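Local coordinates for adenosine monophosphate-protein transferase FICD homolog (Caenorhabditis elegans, PDB 5JJ6), which belongs to the Fic/DOC family of Fido-domain proteins and is the nematode homolog of FICD, with a largely helical fold, at residues B[157-161]-B[178-182]. Coordinates in Å, arbitrary orientation, origin at the centre of the assembly. Numbering follows the deposited sequence.
Sequences TRAIL and VIGMD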
loop_
_atom_site.group_PDB
_atom_site.type_symbol
_atom_site.label_atom_id
_atom_site.label_comp_id
_atom_site.label_asym_id
_atom_site.label_seq_id
_atom_site.Cartn_x
_atom_site.Cartn_y
_atom_site.Cartn_z
ATOM N N THR B 157 -8.485 11.372 -13.129
ATOM C CA THR B 157 -8.817 11.046 -11.752
ATOM C C THR B 157 -10.228 10.518 -11.667
ATOM O O THR B 157 -10.501 9.514 -10.995
ATOM C CB THR B 157 -8.631 12.253 -10.830
ATOM O OG1 THR B 157 -7.247 12.610 -10.829
ATOM C CG2 THR B 157 -9.030 11.912 -9.417
ATOM N N ARG B 158 -11.127 11.204 -12.354
ATOM C CA ARG B 158 -12.513 10.793 -12.396
ATOM C C ARG B 158 -12.605 9.401 -13.004
ATOM O O ARG B 158 -13.247 8.525 -12.445
ATOM C CB ARG B 158 -13.349 11.779 -13.197
ATOM C CG ARG B 158 -14.809 11.410 -13.262
ATOM C CD ARG B 158 -15.490 12.189 -14.358
ATOM N NE ARG B 158 -16.284 13.297 -13.851
ATOM C CZ ARG B 158 -17.576 13.194 -13.562
ATOM N NH1 ARG B 158 -18.186 12.027 -13.717
ATOM N NH2 ARG B 158 -18.249 14.243 -13.104
ATOM N N ALA B 159 -11.927 9.194 -14.131
ATOM C CA ALA B 159 -11.952 7.898 -14.808
ATOM C C ALA B 159 -11.493 6.766 -13.891
ATOM O O ALA B 159 -12.091 5.699 -13.874
ATOM C CB ALA B 159 -11.097 7.942 -16.043
ATOM N N ILE B 160 -10.419 6.996 -13.146
ATOM C CA ILE B 160 -9.924 6.011 -12.193
ATOM C C ILE B 160 -10.928 5.731 -11.073
ATOM O O ILE B 160 -11.155 4.590 -10.705
ATOM C CB ILE B 160 -8.602 6.477 -11.560
ATOM C CG1 ILE B 160 -7.489 6.513 -12.603
ATOM C CG2 ILE B 160 -8.192 5.578 -10.396
ATOM C CD1 ILE B 160 -6.202 7.099 -12.052
ATOM N N LEU B 161 -11.486 6.774 -10.476
ATOM C CA LEU B 161 -12.347 6.556 -9.314
ATOM C C LEU B 161 -13.781 6.089 -9.640
ATOM O O LEU B 161 -14.338 5.241 -8.953
ATOM C CB LEU B 161 -12.397 7.839 -8.468
ATOM C CG LEU B 161 -11.098 8.253 -7.760
ATOM C CD1 LEU B 161 -11.281 9.508 -6.906
ATOM C CD2 LEU B 161 -10.539 7.121 -6.911
ATOM N N VAL B 178 -4.305 8.450 -5.847
ATOM C CA VAL B 178 -5.691 8.816 -6.096
ATOM C C VAL B 178 -6.631 7.887 -5.327
ATOM O O VAL B 178 -7.492 8.340 -4.548
ATOM C CB VAL B 178 -5.997 8.782 -7.610
ATOM C CG1 VAL B 178 -7.481 8.843 -7.880
ATOM C CG2 VAL B 178 -5.299 9.938 -8.298
ATOM N N ILE B 179 -6.438 6.585 -5.526
ATOM C CA ILE B 179 -7.268 5.574 -4.872
ATOM C C ILE B 179 -7.238 5.677 -3.345
ATOM O O ILE B 179 -8.291 5.690 -2.691
ATOM C CB ILE B 179 -6.862 4.158 -5.335
ATOM C CG1 ILE B 179 -7.270 3.971 -6.805
ATOM C CG2 ILE B 179 -7.565 3.107 -4.513
ATOM C CD1 ILE B 179 -6.318 3.123 -7.630
ATOM N N GLY B 180 -6.033 5.752 -2.791
ATOM C CA GLY B 180 -5.850 5.945 -1.361
ATOM C C GLY B 180 -6.563 7.167 -0.806
ATOM O O GLY B 180 -7.243 7.071 0.215
ATOM N N MET B 181 -6.414 8.318 -1.463
ATOM C CA MET B 181 -7.082 9.521 -0.986
ATOM C C MET B 181 -8.587 9.342 -0.971
ATOM O O MET B 181 -9.248 9.687 0.007
ATOM C CB MET B 181 -6.740 10.739 -1.839
ATOM C CG MET B 181 -5.873 11.789 -1.142
ATOM S SD MET B 181 -6.429 12.433 0.472
ATOM C CE MET B 181 -8.162 12.701 0.149
ATOM N N ASP B 182 -9.123 8.785 -2.054
ATOM C CA ASP B 182 -10.555 8.525 -2.140
ATOM C C ASP B 182 -10.999 7.663 -0.950
ATOM O O ASP B 182 -12.031 7.925 -0.329
ATOM C CB ASP B 182 -10.878 7.851 -3.477
ATOM C CG ASP B 182 -12.354 7.525 -3.643
ATOM O OD1 ASP B 182 -13.160 8.476 -3.762
ATOM O OD2 ASP B 182 -12.704 6.323 -3.665
#
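Helices that cross steeply meet over a short length, so few side chains share the contact. Helices 154-162 and 172-191, successive in the chain, do this at −68°, their local axes 10.4 Å apart. V178 supplies the main bump: its CG1 enters a hollow one helical turn long, walled by T157 CG2 at 3.8 Å, I160 CG2 at 4.2 Å and L161 CD2 at 3.6 Å. The hydroxyl OG1 of T157 is hydrogen-bonded to S153 O, while methyl CG2 meets V178. L161 answers in kind, its CD2 settling 3.5 Å from D182 CB and 4.2 Å from I179 CA. In this mainly helical Fido domain, helix 127-148 backs the pair: F138 touches L161, while M181 turns from the contact to meet T144 and V145, the start of a TVAIEGN sequence consistent with the inhibitory motif of FICD-like Fic proteins. Beside the V178 bump, I179 CG1 reaches I160 CG2 at 4.0 Å, and I179 also packs on I172 of the second subunit, bringing this edge to the subunit interface.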